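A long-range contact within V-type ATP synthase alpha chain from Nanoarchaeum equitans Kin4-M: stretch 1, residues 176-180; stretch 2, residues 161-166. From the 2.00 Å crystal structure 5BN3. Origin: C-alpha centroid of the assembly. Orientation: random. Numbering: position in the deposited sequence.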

# COMPACT_ATOMS: atom_id res chain seq x y z
N ILE A 176 -25.69 53.33 13.85
CA ILE A 176 -24.64 52.79 13.00
C ILE A 176 -23.28 53.05 13.65
O ILE A 176 -23.03 54.16 14.12
CB ILE A 176 -24.67 53.43 11.59
CG1 ILE A 176 -26.02 53.20 10.92
CG2 ILE A 176 -23.53 52.89 10.72
CD1 ILE A 176 -26.42 51.74 10.80
N LYS A 177 -22.42 52.04 13.69
CA LYS A 177 -21.08 52.20 14.25
C LYS A 177 -20.03 52.25 13.15
O LYS A 177 -20.36 52.16 11.96
CB LYS A 177 -20.75 51.07 15.22
CG LYS A 177 -21.22 51.30 16.65
CD LYS A 177 -22.73 51.20 16.79
CE LYS A 177 -23.17 51.51 18.21
NZ LYS A 177 -22.46 50.67 19.22
N LEU A 178 -18.77 52.39 13.54
CA LEU A 178 -17.65 52.32 12.61
C LEU A 178 -17.34 50.87 12.28
O LEU A 178 -16.55 50.58 11.38
CB LEU A 178 -16.41 53.00 13.20
CG LEU A 178 -16.43 54.53 13.26
CD1 LEU A 178 -15.22 55.06 14.02
CD2 LEU A 178 -16.45 55.10 11.86
N TYR A 179 -17.98 49.96 13.01
CA TYR A 179 -17.78 48.53 12.81
C TYR A 179 -19.10 47.76 12.84
O TYR A 179 -20.09 48.25 13.38
CB TYR A 179 -16.86 47.97 13.90
CG TYR A 179 -17.57 47.65 15.20
CD1 TYR A 179 -17.83 48.64 16.14
CD2 TYR A 179 -17.95 46.35 15.50
CE1 TYR A 179 -18.47 48.35 17.32
CE2 TYR A 179 -18.59 46.05 16.69
CZ TYR A 179 -18.84 47.05 17.59
OH TYR A 179 -19.47 46.76 18.78
N HIS A 180 -19.09 46.56 12.27
CA HIS A 180 -20.21 45.64 12.45
C HIS A 180 -19.70 44.21 12.57
O HIS A 180 -18.57 43.90 12.18
CB HIS A 180 -21.24 45.76 11.32
CG HIS A 180 -20.77 45.23 9.99
ND1 HIS A 180 -19.99 45.97 9.13
CD2 HIS A 180 -21.00 44.05 9.38
CE1 HIS A 180 -19.75 45.26 8.04
NE2 HIS A 180 -20.35 44.09 8.17
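Stretch 2, residues 161-166: NFTIEE

Stretch 2 leaves a strand at Asn-161 and Phe-162 and folds into a type I beta turn from Thr-163 to Glu-166, the middle residues having phi/psi of -64/-30° at Ile-164 and -90/1° at Glu-165. The turn lies against Lys-177, Leu-178 and Tyr-179, a segment without regular helix or strand. The nearest CA pairs set the register: Leu-178 with Ile-164 at 5.7 Å and Lys-177 with Glu-166 at 6.1 Å, so the chain positions run in opposite order across the contact. Together the stretches bury 371 Å².

Within the turn, Glu-166 N donates to Thr-163 O at 3.2 Å, and Thr-163 N donates to Glu-166 OE1 at 2.9 Å with an N-H...acceptor angle of 159°. Both backbone amides at the ends of the turn are thus satisfied locally.

No direct backbone hydrogen bond joins the stretches; water 1 does that work. Water 1 accepts from Leu-178 N at 2.9 Å and lies within donating distance of Ile-164 O (2.7 Å) and Glu-166 O (2.5 Å), whereas Leu-178 N itself is 4.1 Å from Ile-164 O, too far for a direct bond. Acceptors around this water outnumber its protons, so the two carbonyls need not both be served at once.

Side chains supply the direct polar links. Lys-177 NZ donates to Glu-165 O at 3.2 Å and forms a salt bridge with Glu-165 OE1 at 3.3 Å. Glu-165 OE1 also accepts a weak hydrogen bond from Tyr-179 OH, at 3.3 Å. Although the CA-to-CB bond of Glu-165 points away, its chain end comes back within reach of both donors.

Ile-164 provides the apolar counterpart: its CD1 lies 4.1 Å from Leu-178 CB and its CG2 3.9 Å from Tyr-179 CD1. Ile-164 O meets the edge of the tyrosine ring, 3.2 Å from Tyr-179 CD1.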

# COMPACT_ATOMS: atom_id res chain seq x y z
N ASN A 161 -14.05 63.08 15.40
CA ASN A 161 -13.29 62.08 16.14
C ASN A 161 -14.17 61.18 17.00
O ASN A 161 -14.93 61.66 17.85
CB ASN A 161 -12.21 62.76 16.98
CG ASN A 161 -11.28 63.62 16.14
OD1 ASN A 161 -10.39 63.11 15.46
ND2 ASN A 161 -11.50 64.93 16.16
N PHE A 162 -14.08 59.87 16.77
CA PHE A 162 -14.89 58.89 17.49
C PHE A 162 -14.08 57.64 17.83
O PHE A 162 -13.08 57.34 17.17
CB PHE A 162 -16.09 58.46 16.63
CG PHE A 162 -16.97 59.59 16.21
CD1 PHE A 162 -16.74 60.27 15.03
CD2 PHE A 162 -18.06 59.96 16.99
CE1 PHE A 162 -17.56 61.31 14.64
CE2 PHE A 162 -18.89 61.00 16.60
CZ PHE A 162 -18.64 61.67 15.42
N THR A 163 -14.51 56.92 18.86
CA THR A 163 -13.98 55.58 19.13
C THR A 163 -14.94 54.57 18.52
O THR A 163 -16.02 54.94 18.05
CB THR A 163 -13.80 55.32 20.64
OG1 THR A 163 -15.08 55.25 21.29
CG2 THR A 163 -12.96 56.41 21.28
N ILE A 164 -14.55 53.30 18.53
CA ILE A 164 -15.25 52.26 17.77
C ILE A 164 -16.70 51.99 18.21
O ILE A 164 -17.54 51.62 17.39
CB ILE A 164 -14.42 50.94 17.74
CG1 ILE A 164 -14.22 50.46 16.30
CG2 ILE A 164 -15.05 49.85 18.59
CD1 ILE A 164 -13.38 51.38 15.46
N GLU A 165 -16.99 52.19 19.49
CA GLU A 165 -18.32 51.86 20.02
C GLU A 165 -19.30 53.02 19.93
O GLU A 165 -20.46 52.89 20.34
CB GLU A 165 -18.21 51.37 21.47
CG GLU A 165 -17.81 49.91 21.62
CD GLU A 165 -18.98 48.95 21.49
OE1 GLU A 165 -19.97 49.29 20.80
OE2 GLU A 165 -18.92 47.85 22.08
N GLU A 166 -18.86 54.15 19.38
CA GLU A 166 -19.70 55.34 19.30
C GLU A 166 -20.56 55.39 18.05
O GLU A 166 -20.13 55.00 16.96
CB GLU A 166 -18.84 56.61 19.41
CG GLU A 166 -18.17 56.77 20.77
CD GLU A 166 -17.47 58.10 20.93
OE1 GLU A 166 -16.66 58.46 20.06
OE2 GLU A 166 -17.72 58.79 21.94
O HOH W 1 -18.21 53.85 15.94